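Local structure of N-terminal acetyltransferase-like protein (Chaetomium thermophilum, 5NNP) at residues A[450-455]-A[459-464]; A[495-498]-A[504-507]; A[508-513]-A[557-562]. The protein probably serves as the TPR-type auxiliary subunit of an N-terminal acetyltransferase of the NatA type, which acetylates the N termini of other proteins. One frame throughout, in Å; residues are numbered along the deposited sequence.

Overall arrangement
Following the chain from its N terminus, three contacts close in series, so none nests in or crosses another. Contact 1 closes a tight turn between helices 442-454 and 458-465. Contact 2 does the same for helices 487-499 and 503-523, with five residues between its segments. Contact 3 closes a longer loop of 43 residues, mostly helical, and brings helix 554-572 onto helix 503-523, which contact 2 also uses. Contacts 1 and 2 meet where Ala496 packs on the backbone of Leu453. Contacts 2 and 3 are about 10 Å apart between centres and are joined by a probable hydrogen bond between Gln498 OE1 and Tyr510 OH. Together they tie successive layers of the all-helical superhelix.

Contact 1. Residues A[450-455]-A[459-464]; sequences KYQLRN and EKALAT. With PO4 (phosphate ion), chain U.
A helical hairpin of the TPR-like superhelix sets Gln452 of helix 442-454 against Thr464 and Ala461 of helix 458-465. The local axes are 8.2 Å apart and nearly antiparallel, at 174°. Gln452 carries the polar part. Its CG lies anti to the carbonyl carbon (chi1 -70°) and the extended chain reaches across the gap. Thr464 OG1 donates to Gln452 OE1 at 2.8 Å. The hydroxyl lies in the carbonyl plane, on a lone pair. The Lys460 side chain crosses that of Gln452 at about a right angle, with its CD 3.9 Å from Gln452 NE2, while its ammonium pairs with Glu457. Nearer the backbone, Gln452 CB rests 3.9 Å from Ala461 CB. Leu453 brings CD2 to the same methyl. A leucine in place of Gln452 would probably leave the buried Thr464 hydroxyl without its acceptor across the hairpin. On another face of helix 442-454, Lys450 NZ donates to O3 of a phosphate ion at 2.7 Å, and Arg416 binds the same ion, which probably came from the crystallisation liquor. Two nearly antiparallel helices, joined by a short turn and packed closely at an alanine, recall the hairpins of TPR-type superhelices.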
ATOM      1  N   LYS A 450      -4.307  10.927 -19.299  1.00 34.37           N
ATOM      2  CA  LYS A 450      -3.775  11.857 -18.319  1.00 37.12           C
ATOM      3  C   LYS A 450      -3.484  13.185 -18.984  1.00 45.36           C
ATOM      4  O   LYS A 450      -3.892  14.249 -18.494  1.00 40.99           O
ATOM      5  CB  LYS A 450      -2.509  11.302 -17.666  1.00 37.27           C
ATOM      6  CG  LYS A 450      -1.832  12.263 -16.687  1.00 39.17           C
ATOM      7  CD  LYS A 450      -0.446  11.759 -16.300  1.00 47.22           C
ATOM      8  CE  LYS A 450       0.272  12.711 -15.348  1.00 57.93           C
ATOM      9  NZ  LYS A 450       1.490  12.074 -14.770  1.00 64.10           N
ATOM     10  N   TYR A 451      -2.782  13.119 -20.113  1.00 46.39           N
ATOM     11  CA  TYR A 451      -2.473  14.320 -20.884  1.00 44.18           C
ATOM     12  C   TYR A 451      -3.735  15.076 -21.326  1.00 44.12           C
ATOM     13  O   TYR A 451      -3.764  16.303 -21.331  1.00 46.13           O
ATOM     14  CB  TYR A 451      -1.597  13.959 -22.084  1.00 36.52           C
ATOM     15  CG  TYR A 451      -0.134  13.979 -21.714  1.00 42.52           C
ATOM     16  CD1 TYR A 451       0.306  13.350 -20.561  1.00 45.99           C
ATOM     17  CD2 TYR A 451       0.800  14.652 -22.490  1.00 49.25           C
ATOM     18  CE1 TYR A 451       1.629  13.379 -20.192  1.00 43.99           C
ATOM     19  CE2 TYR A 451       2.135  14.682 -22.129  1.00 48.23           C
ATOM     20  CZ  TYR A 451       2.539  14.048 -20.976  1.00 45.36           C
ATOM     21  OH  TYR A 451       3.863  14.076 -20.602  1.00 45.62           O
ATOM     22  N   GLN A 452      -4.789  14.350 -21.655  1.00 38.67           N
ATOM     23  CA  GLN A 452      -6.035  14.993 -22.026  1.00 36.92           C
ATOM     24  C   GLN A 452      -6.670  15.703 -20.826  1.00 41.55           C
ATOM     25  O   GLN A 452      -7.160  16.837 -20.955  1.00 42.79           O
ATOM     26  CB  GLN A 452      -6.977  13.963 -22.652  1.00 38.13           C
ATOM     27  CG  GLN A 452      -6.496  13.514 -24.041  1.00 35.81           C
ATOM     28  CD  GLN A 452      -7.183  12.261 -24.563  1.00 44.50           C
ATOM     29  OE1 GLN A 452      -7.907  11.583 -23.830  1.00 49.51           O
ATOM     30  NE2 GLN A 452      -6.956  11.945 -25.842  1.00 40.61           N
ATOM     31  N   LEU A 453      -6.645  15.054 -19.660  1.00 40.80           N
ATOM     32  CA  LEU A 453      -7.093  15.698 -18.427  1.00 44.10           C
ATOM     33  C   LEU A 453      -6.222  16.908 -18.084  1.00 45.25           C
ATOM     34  O   LEU A 453      -6.720  17.927 -17.620  1.00 46.12           O
ATOM     35  CB  LEU A 453      -7.093  14.708 -17.260  1.00 40.24           C
ATOM     36  CG  LEU A 453      -8.063  13.534 -17.372  1.00 39.77           C
ATOM     37  CD1 LEU A 453      -7.844  12.584 -16.226  1.00 42.25           C
ATOM     38  CD2 LEU A 453      -9.496  14.017 -17.379  1.00 42.29           C
ATOM     39  N   ARG A 454      -4.919  16.791 -18.304  1.00 44.80           N
ATOM     40  CA  ARG A 454      -4.029  17.931 -18.122  1.00 47.04           C
ATOM     41  C   ARG A 454      -4.406  19.074 -19.064  1.00 48.11           C
ATOM     42  O   ARG A 454      -4.149  20.236 -18.760  1.00 57.00           O
ATOM     43  CB  ARG A 454      -2.569  17.524 -18.342  1.00 40.04           C
ATOM     44  CG  ARG A 454      -2.006  16.650 -17.250  1.00 43.77           C
ATOM     45  CD  ARG A 454      -2.106  17.339 -15.906  1.00 42.80           C
ATOM     46  NE  ARG A 454      -1.628  16.504 -14.807  1.00 51.35           N
ATOM     47  CZ  ARG A 454      -0.358  16.410 -14.423  1.00 52.26           C
ATOM     48  NH1 ARG A 454       0.584  17.082 -15.061  1.00 53.31           N
ATOM     49  NH2 ARG A 454      -0.029  15.636 -13.399  1.00 58.62           N
ATOM     50  N   ASN A 455      -5.019  18.738 -20.199  1.00 40.06           N
ATOM     51  CA  ASN A 455      -5.537  19.739 -21.129  1.00 40.72           C
ATOM     52  C   ASN A 455      -7.022  20.042 -20.885  1.00 44.25           C
ATOM     53  O   ASN A 455      -7.698  20.625 -21.718  1.00 41.45           O
ATOM     54  CB  ASN A 455      -5.328  19.280 -22.566  1.00 43.76           C
ATOM     55  CG  ASN A 455      -5.535  20.388 -23.568  1.00 44.59           C
ATOM     56  OD1 ASN A 455      -5.239  21.542 -23.299  1.00 52.63           O
ATOM     57  ND2 ASN A 455      -6.030  20.037 -24.737  1.00 42.81           N
ATOM     58  N   GLU A 459     -14.136  14.660 -20.702  1.00 41.83           N
ATOM     59  CA  GLU A 459     -15.030  13.748 -21.387  1.00 45.26           C
ATOM     60  C   GLU A 459     -14.267  12.929 -22.437  1.00 49.44           C
ATOM     61  O   GLU A 459     -14.536  11.734 -22.624  1.00 44.10           O
ATOM     62  CB  GLU A 459     -16.202  14.528 -21.994  1.00 40.04           C
ATOM     63  CG  GLU A 459     -15.846  15.935 -22.391  1.00 54.74           C
ATOM     64  CD  GLU A 459     -16.151  16.965 -21.322  1.00 59.71           C
ATOM     65  OE1 GLU A 459     -15.206  17.644 -20.878  1.00 61.21           O
ATOM     66  OE2 GLU A 459     -17.332  17.127 -20.951  1.00 65.01           O
ATOM     67  N   LYS A 460     -13.295  13.562 -23.093  1.00 44.49           N
ATOM     68  CA  LYS A 460     -12.405  12.847 -24.000  1.00 35.84           C
ATOM     69  C   LYS A 460     -11.538  11.853 -23.244  1.00 43.37           C
ATOM     70  O   LYS A 460     -11.439  10.687 -23.642  1.00 47.45           O
ATOM     71  CB  LYS A 460     -11.527  13.820 -24.769  1.00 38.69           C
ATOM     72  CG  LYS A 460     -10.764  13.234 -25.956  1.00 38.43           C
ATOM     73  CD  LYS A 460      -9.955  14.357 -26.594  1.00 44.69           C
ATOM     74  CE  LYS A 460      -9.756  14.216 -28.079  1.00 48.30           C
ATOM     75  NZ  LYS A 460      -9.314  15.548 -28.571  1.00 47.24           N
ATOM     76  N   ALA A 461     -10.910  12.300 -22.151  1.00 43.96           N
ATOM     77  CA  ALA A 461     -10.016  11.419 -21.396  1.00 38.09           C
ATOM     78  C   ALA A 461     -10.756  10.163 -20.944  1.00 41.55           C
ATOM     79  O   ALA A 461     -10.224   9.055 -21.035  1.00 42.24           O
ATOM     80  CB  ALA A 461      -9.420  12.138 -20.205  1.00 35.51           C
ATOM     81  N   LEU A 462     -11.992  10.342 -20.481  1.00 41.11           N
ATOM     82  CA  LEU A 462     -12.820   9.233 -20.031  1.00 34.83           C
ATOM     83  C   LEU A 462     -13.128   8.254 -21.177  1.00 42.78           C
ATOM     84  O   LEU A 462     -13.266   7.053 -20.960  1.00 41.85           O
ATOM     85  CB  LEU A 462     -14.119   9.766 -19.417  1.00 37.09           C
ATOM     86  CG  LEU A 462     -15.041   8.773 -18.690  1.00 45.07           C
ATOM     87  CD1 LEU A 462     -14.284   7.978 -17.648  1.00 42.06           C
ATOM     88  CD2 LEU A 462     -16.241   9.469 -18.046  1.00 36.48           C
ATOM     89  N   ALA A 463     -13.231   8.761 -22.401  1.00 36.36           N
ATOM     90  CA  ALA A 463     -13.549   7.880 -23.518  1.00 39.37           C
ATOM     91  C   ALA A 463     -12.310   7.097 -23.952  1.00 48.90           C
ATOM     92  O   ALA A 463     -12.412   5.985 -24.471  1.00 55.76           O
ATOM     93  CB  ALA A 463     -14.121   8.667 -24.672  1.00 32.53           C
ATOM     94  N   THR A 464     -11.140   7.684 -23.735  1.00 44.13           N
ATOM     95  CA  THR A 464      -9.884   6.989 -23.969  1.00 40.98           C
ATOM     96  C   THR A 464      -9.764   5.799 -23.007  1.00 46.07           C
ATOM     97  O   THR A 464      -9.420   4.678 -23.400  1.00 42.80           O
ATOM     98  CB  THR A 464      -8.689   7.936 -23.777  1.00 40.83           C
ATOM     99  OG1 THR A 464      -8.844   9.091 -24.612  1.00 43.72           O
ATOM    100  CG2 THR A 464      -7.366   7.237 -24.087  1.00 40.94           C
TER
HETATM  101  P   PO4 U 813       4.587  12.329 -17.361  1.00 91.65           P
HETATM  102  O1  PO4 U 813       4.341  13.063 -18.655  1.00 91.90           O
HETATM  103  O2  PO4 U 813       5.176  13.304 -16.366  1.00 96.43           O
HETATM  104  O3  PO4 U 813       3.290  11.780 -16.805  1.00 90.57           O
HETATM  105  O4  PO4 U 813       5.539  11.184 -17.621  1.00 92.08           O

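Contact 2. Residues A[495-498]-A[504-507]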
ATOM      1  N   GLU A 495      -9.198  17.279 -10.292  1.00 42.55           N
ATOM      2  CA  GLU A 495      -8.424  18.494 -10.451  1.00 38.65           C
ATOM      3  C   GLU A 495      -8.786  19.189 -11.763  1.00 43.99           C
ATOM      4  O   GLU A 495      -8.901  20.421 -11.816  1.00 50.53           O
ATOM      5  CB  GLU A 495      -6.927  18.180 -10.368  1.00 36.93           C
ATOM      6  CG  GLU A 495      -6.519  17.641  -9.001  1.00 35.53           C
ATOM      7  CD  GLU A 495      -5.040  17.327  -8.873  1.00 40.82           C
ATOM      8  OE1 GLU A 495      -4.310  17.343  -9.884  1.00 45.40           O
ATOM      9  OE2 GLU A 495      -4.596  17.067  -7.741  1.00 44.10           O
ATOM     10  N   ALA A 496      -9.001  18.400 -12.810  1.00 39.33           N
ATOM     11  CA  ALA A 496      -9.449  18.938 -14.096  1.00 42.89           C
ATOM     12  C   ALA A 496     -10.822  19.626 -14.012  1.00 45.95           C
ATOM     13  O   ALA A 496     -11.000  20.747 -14.499  1.00 49.75           O
ATOM     14  CB  ALA A 496      -9.486  17.837 -15.127  1.00 41.51           C
ATOM     15  N   TRP A 497     -11.794  18.935 -13.417  1.00 43.53           N
ATOM     16  CA  TRP A 497     -13.129  19.488 -13.219  1.00 47.24           C
ATOM     17  C   TRP A 497     -13.081  20.753 -12.368  1.00 52.91           C
ATOM     18  O   TRP A 497     -13.834  21.703 -12.603  1.00 56.49           O
ATOM     19  CB  TRP A 497     -14.060  18.458 -12.566  1.00 49.73           C
ATOM     20  CG  TRP A 497     -14.626  17.473 -13.535  1.00 50.06           C
ATOM     21  CD1 TRP A 497     -14.487  16.116 -13.503  1.00 45.77           C
ATOM     22  CD2 TRP A 497     -15.412  17.770 -14.701  1.00 44.44           C
ATOM     23  NE1 TRP A 497     -15.141  15.549 -14.575  1.00 48.70           N
ATOM     24  CE2 TRP A 497     -15.716  16.542 -15.321  1.00 44.98           C
ATOM     25  CE3 TRP A 497     -15.894  18.951 -15.270  1.00 46.10           C
ATOM     26  CZ2 TRP A 497     -16.478  16.465 -16.490  1.00 53.85           C
ATOM     27  CZ3 TRP A 497     -16.650  18.872 -16.436  1.00 51.98           C
ATOM     28  CH2 TRP A 497     -16.933  17.640 -17.033  1.00 51.67           C
ATOM     29  N   GLN A 498     -12.200  20.759 -11.371  1.00 46.58           N
ATOM     30  CA  GLN A 498     -12.037  21.932 -10.528  1.00 47.95           C
ATOM     31  C   GLN A 498     -11.525  23.086 -11.369  1.00 52.32           C
ATOM     32  O   GLN A 498     -12.009  24.200 -11.237  1.00 60.68           O
ATOM     33  CB  GLN A 498     -11.089  21.644  -9.368  1.00 47.89           C
ATOM     34  CG  GLN A 498     -10.982  22.744  -8.344  1.00 44.08           C
ATOM     35  CD  GLN A 498     -10.254  22.279  -7.091  1.00 55.30           C
ATOM     36  OE1 GLN A 498     -10.288  21.095  -6.731  1.00 52.26           O
ATOM     37  NE2 GLN A 498      -9.578  23.204  -6.431  1.00 51.80           N
ATOM     38  N   ALA A 504     -18.904  20.723  -8.127  1.00 52.65           N
ATOM     39  CA  ALA A 504     -19.680  19.536  -7.792  1.00 56.47           C
ATOM     40  C   ALA A 504     -18.927  18.248  -8.114  1.00 58.15           C
ATOM     41  O   ALA A 504     -18.764  17.403  -7.238  1.00 55.21           O
ATOM     42  CB  ALA A 504     -21.020  19.557  -8.510  1.00 55.48           C
ATOM     43  N   LEU A 505     -18.465  18.094  -9.358  1.00 52.42           N
ATOM     44  CA  LEU A 505     -17.803  16.852  -9.755  1.00 42.51           C
ATOM     45  C   LEU A 505     -16.403  16.768  -9.169  1.00 49.87           C
ATOM     46  O   LEU A 505     -15.881  15.678  -8.924  1.00 55.06           O
ATOM     47  CB  LEU A 505     -17.728  16.723 -11.271  1.00 44.15           C
ATOM     48  CG  LEU A 505     -19.024  16.581 -12.056  1.00 45.96           C
ATOM     49  CD1 LEU A 505     -18.663  16.608 -13.524  1.00 44.38           C
ATOM     50  CD2 LEU A 505     -19.790  15.308 -11.694  1.00 41.83           C
ATOM     51  N   ALA A 506     -15.785  17.919  -8.951  1.00 54.64           N
ATOM     52  CA  ALA A 506     -14.488  17.935  -8.301  1.00 54.25           C
ATOM     53  C   ALA A 506     -14.604  17.334  -6.898  1.00 54.33           C
ATOM     54  O   ALA A 506     -13.849  16.431  -6.543  1.00 47.88           O
ATOM     55  CB  ALA A 506     -13.939  19.346  -8.244  1.00 54.59           C
ATOM     56  N   LEU A 507     -15.562  17.822  -6.106  1.00 52.90           N
ATOM     57  CA  LEU A 507     -15.733  17.320  -4.742  1.00 51.64           C
ATOM     58  C   LEU A 507     -16.111  15.835  -4.748  1.00 52.73           C
ATOM     59  O   LEU A 507     -15.614  15.045  -3.929  1.00 41.62           O
ATOM     60  CB  LEU A 507     -16.789  18.135  -3.984  1.00 53.58           C
ATOM     61  CG  LEU A 507     -16.437  19.545  -3.493  1.00 50.29           C
ATOM     62  CD1 LEU A 507     -17.663  20.211  -2.940  1.00 51.51           C
ATOM     63  CD2 LEU A 507     -15.350  19.524  -2.442  1.00 40.78           C
TER
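Helical segments 495-498 and 504-507 run in roughly opposite directions on either side of a short turn, with Gln498 and Ala506 nearest at 5.2 Å between CA atoms. Trp497 and Leu505 both point across this gap. The methyl CD1 of Leu505 sits over one face of the indole, 3.6 Å from the centroid of the six-membered ring and 17° off its normal, a CH-pi contact. Leu505 CB lies over the same face, above the five-membered ring, 3.9 Å from Trp497 CG. The side chain thus spans both rings. With CG of Trp497 anti to its carbonyl carbon (chi1 -81°), the indole swings out so that this face meets the leucine. Closer to the backbones, Ala506 CB fits against Gln498 CB at 3.8 Å, and its small size suits the short spacing of the helices there. Gln498 CG is anti to the backbone N, and the extended chain carries OE1 to hydrogen-bond Tyr510 OH. Trp497 also touches Asn458 and Glu459 of helix 458-465, and Leu566 of helix 554-572 covers Gln498 and Ala506. Between the two segments the chemistry is apolar; the Tyr510 bond adds a polar link between the same helices a turn on.

Contact 3. Residues A[508-513]-A[557-562]; sequences KRYHTV and FRAALD
Tyr510 receives Asp562 over one face of its ring. Asp562 CB stands 3.6 Å from the ring centroid and 20° off the normal, displaced toward the hydroxyl end, with CZ its nearest ring atom at 3.4 Å. This is a CH-pi contact. The carboxylate is turned 58° from the ring plane, and OD2 lies 3.5 Å from Tyr510 CE1. Beside the ring, Val513 CG1 packs on Ala559 CB at 3.5 Å. The small Ala559 lets the backbones approach to 5.4 Å between the CA atoms of Tyr510 and Ala559. Further out, the Tyr510 hydroxyl is hydrogen-bonded to Gln498, which fixes the far end of the ring. Asp562 OD2 lies close to Glu495 OE2. A shared proton could ease that approach, and Arg558, salt-bridged to Glu495, probably offsets part of the charge. Behind the contact, Thr512 OG1 donates to Lys508 O at 3.0 Å, tilted from the carbonyl plane, and Arg509 pairs with Asp493. The local axes of the two helices are 9.0 Å apart and cross at -141°. Such oblique antiparallel helix layers are typical of the alpha-alpha superhelix of NatA auxiliary subunits.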
ATOM      1  N   LYS A 508     -16.985  15.466  -5.682  1.00 51.07           N
ATOM      2  CA  LYS A 508     -17.450  14.091  -5.783  1.00 50.06           C
ATOM      3  C   LYS A 508     -16.261  13.147  -5.950  1.00 48.68           C
ATOM      4  O   LYS A 508     -16.180  12.114  -5.283  1.00 50.71           O
ATOM      5  CB  LYS A 508     -18.433  13.935  -6.939  1.00 37.05           C
ATOM      6  CG  LYS A 508     -19.027  12.543  -7.075  1.00 43.72           C
ATOM      7  CD  LYS A 508     -19.763  12.145  -5.811  1.00 50.89           C
ATOM      8  CE  LYS A 508     -20.565  10.864  -6.007  1.00 54.76           C
ATOM      9  NZ  LYS A 508     -21.473  10.591  -4.854  1.00 56.84           N
ATOM     10  N   ARG A 509     -15.327  13.525  -6.820  1.00 45.70           N
ATOM     11  CA  ARG A 509     -14.117  12.726  -7.044  1.00 44.17           C
ATOM     12  C   ARG A 509     -13.258  12.613  -5.788  1.00 46.07           C
ATOM     13  O   ARG A 509     -12.870  11.507  -5.395  1.00 37.85           O
ATOM     14  CB  ARG A 509     -13.283  13.320  -8.177  1.00 39.39           C
ATOM     15  CG  ARG A 509     -14.027  13.407  -9.492  1.00 41.59           C
ATOM     16  CD  ARG A 509     -14.289  12.010 -10.049  1.00 40.07           C
ATOM     17  NE  ARG A 509     -14.996  12.095 -11.318  1.00 38.47           N
ATOM     18  CZ  ARG A 509     -16.319  12.092 -11.441  1.00 38.85           C
ATOM     19  NH1 ARG A 509     -17.085  11.996 -10.371  1.00 39.72           N
ATOM     20  NH2 ARG A 509     -16.877  12.191 -12.640  1.00 45.70           N
ATOM     21  N   TYR A 510     -12.947  13.757  -5.173  1.00 42.98           N
ATOM     22  CA  TYR A 510     -12.151  13.769  -3.945  1.00 42.63           C
ATOM     23  C   TYR A 510     -12.826  12.912  -2.857  1.00 44.45           C
ATOM     24  O   TYR A 510     -12.164  12.123  -2.165  1.00 39.36           O
ATOM     25  CB  TYR A 510     -11.925  15.203  -3.445  1.00 41.46           C
ATOM     26  CG  TYR A 510     -11.282  16.113  -4.477  1.00 43.75           C
ATOM     27  CD1 TYR A 510     -10.366  15.610  -5.395  1.00 40.13           C
ATOM     28  CD2 TYR A 510     -11.606  17.470  -4.550  1.00 40.89           C
ATOM     29  CE1 TYR A 510      -9.778  16.420  -6.344  1.00 39.40           C
ATOM     30  CE2 TYR A 510     -11.022  18.292  -5.501  1.00 40.32           C
ATOM     31  CZ  TYR A 510     -10.105  17.763  -6.397  1.00 48.32           C
ATOM     32  OH  TYR A 510      -9.516  18.569  -7.357  1.00 45.56           O
ATOM     33  N   HIS A 511     -14.143  13.042  -2.728  1.00 37.32           N
ATOM     34  CA  HIS A 511     -14.870  12.197  -1.791  1.00 35.30           C
ATOM     35  C   HIS A 511     -14.744  10.708  -2.138  1.00 37.44           C
ATOM     36  O   HIS A 511     -14.671   9.863  -1.248  1.00 39.32           O
ATOM     37  CB  HIS A 511     -16.339  12.607  -1.723  1.00 32.72           C
ATOM     38  CG  HIS A 511     -16.594  13.734  -0.778  1.00 37.40           C
ATOM     39  ND1 HIS A 511     -17.199  13.556   0.446  1.00 43.54           N
ATOM     40  CD2 HIS A 511     -16.300  15.052  -0.866  1.00 38.13           C
ATOM     41  CE1 HIS A 511     -17.280  14.718   1.066  1.00 48.29           C
ATOM     42  NE2 HIS A 511     -16.739  15.642   0.292  1.00 44.06           N
ATOM     43  N   THR A 512     -14.704  10.387  -3.425  1.00 29.74           N
ATOM     44  CA  THR A 512     -14.572   8.993  -3.824  1.00 39.23           C
ATOM     45  C   THR A 512     -13.220   8.395  -3.414  1.00 40.43           C
ATOM     46  O   THR A 512     -13.159   7.255  -2.952  1.00 45.96           O
ATOM     47  CB  THR A 512     -14.793   8.843  -5.337  1.00 34.21           C
ATOM     48  OG1 THR A 512     -16.155   9.154  -5.620  1.00 38.62           O
ATOM     49  CG2 THR A 512     -14.511   7.427  -5.815  1.00 28.06           C
ATOM     50  N   VAL A 513     -12.144   9.158  -3.580  1.00 35.01           N
ATOM     51  CA  VAL A 513     -10.827   8.733  -3.113  1.00 34.82           C
ATOM     52  C   VAL A 513     -10.799   8.557  -1.580  1.00 36.51           C
ATOM     53  O   VAL A 513     -10.145   7.669  -1.049  1.00 37.66           O
ATOM     54  CB  VAL A 513      -9.759   9.744  -3.540  1.00 26.44           C
ATOM     55  CG1 VAL A 513      -8.442   9.490  -2.840  1.00 25.64           C
ATOM     56  CG2 VAL A 513      -9.599   9.716  -5.049  1.00 31.17           C
ATOM     57  N   PHE A 557      -3.098  11.772   0.566  1.00 34.38           N
ATOM     58  CA  PHE A 557      -2.779  13.159   0.851  1.00 37.95           C
ATOM     59  C   PHE A 557      -3.146  14.109  -0.292  1.00 42.90           C
ATOM     60  O   PHE A 557      -3.724  15.160  -0.060  1.00 43.29           O
ATOM     61  CB  PHE A 557      -1.291  13.295   1.180  1.00 40.13           C
ATOM     62  CG  PHE A 557      -0.893  14.684   1.583  1.00 42.22           C
ATOM     63  CD1 PHE A 557      -0.927  15.062   2.919  1.00 39.31           C
ATOM     64  CD2 PHE A 557      -0.516  15.622   0.626  1.00 33.58           C
ATOM     65  CE1 PHE A 557      -0.577  16.344   3.307  1.00 36.55           C
ATOM     66  CE2 PHE A 557      -0.170  16.906   1.000  1.00 38.33           C
ATOM     67  CZ  PHE A 557      -0.198  17.271   2.349  1.00 39.75           C
ATOM     68  N   ARG A 558      -2.829  13.727  -1.525  1.00 44.62           N
ATOM     69  CA  ARG A 558      -3.066  14.605  -2.672  1.00 38.88           C
ATOM     70  C   ARG A 558      -4.548  14.976  -2.835  1.00 41.41           C
ATOM     71  O   ARG A 558      -4.913  16.154  -2.814  1.00 37.03           O
ATOM     72  CB  ARG A 558      -2.540  13.956  -3.951  1.00 29.66           C
ATOM     73  CG  ARG A 558      -2.599  14.877  -5.158  1.00 35.25           C
ATOM     74  CD  ARG A 558      -1.896  14.284  -6.361  1.00 41.66           C
ATOM     75  NE  ARG A 558      -2.276  14.974  -7.587  1.00 53.88           N
ATOM     76  CZ  ARG A 558      -2.032  14.519  -8.814  1.00 54.80           C
ATOM     77  NH1 ARG A 558      -1.408  13.363  -8.983  1.00 55.30           N
ATOM     78  NH2 ARG A 558      -2.427  15.216  -9.868  1.00 47.16           N
ATOM     79  N   ALA A 559      -5.396  13.964  -2.990  1.00 41.29           N
ATOM     80  CA  ALA A 559      -6.824  14.198  -3.120  1.00 35.57           C
ATOM     81  C   ALA A 559      -7.360  14.932  -1.907  1.00 40.70           C
ATOM     82  O   ALA A 559      -8.254  15.761  -2.040  1.00 47.67           O
ATOM     83  CB  ALA A 559      -7.573  12.886  -3.313  1.00 32.28           C
ATOM     84  N   ALA A 560      -6.827  14.627  -0.725  1.00 31.79           N
ATOM     85  CA  ALA A 560      -7.333  15.243   0.500  1.00 39.11           C
ATOM     86  C   ALA A 560      -6.950  16.715   0.589  1.00 42.66           C
ATOM     87  O   ALA A 560      -7.741  17.548   1.033  1.00 45.31           O
ATOM     88  CB  ALA A 560      -6.830  14.500   1.724  1.00 41.91           C
ATOM     89  N   LEU A 561      -5.739  17.047   0.164  1.00 34.10           N
ATOM     90  CA  LEU A 561      -5.343  18.447   0.173  1.00 41.53           C
ATOM     91  C   LEU A 561      -6.119  19.227  -0.894  1.00 48.27           C
ATOM     92  O   LEU A 561      -6.382  20.410  -0.725  1.00 47.21           O
ATOM     93  CB  LEU A 561      -3.839  18.588  -0.032  1.00 41.65           C
ATOM     94  CG  LEU A 561      -3.310  20.021  -0.092  1.00 48.12           C
ATOM     95  CD1 LEU A 561      -3.674  20.845   1.144  1.00 41.97           C
ATOM     96  CD2 LEU A 561      -1.814  19.978  -0.262  1.00 49.14           C
ATOM     97  N   ASP A 562      -6.498  18.559  -1.984  1.00 47.60           N
ATOM     98  CA  ASP A 562      -7.368  19.183  -2.984  1.00 40.99           C
ATOM     99  C   ASP A 562      -8.717  19.561  -2.369  1.00 36.89           C
ATOM    100  O   ASP A 562      -9.133  20.711  -2.443  1.00 39.10           O
ATOM    101  CB  ASP A 562      -7.605  18.267  -4.193  1.00 41.17           C
ATOM    102  CG  ASP A 562      -6.338  17.986  -4.997  1.00 41.80           C
ATOM    103  OD1 ASP A 562      -5.301  18.657  -4.807  1.00 39.84           O
ATOM    104  OD2 ASP A 562      -6.385  17.076  -5.844  1.00 40.10           O
TER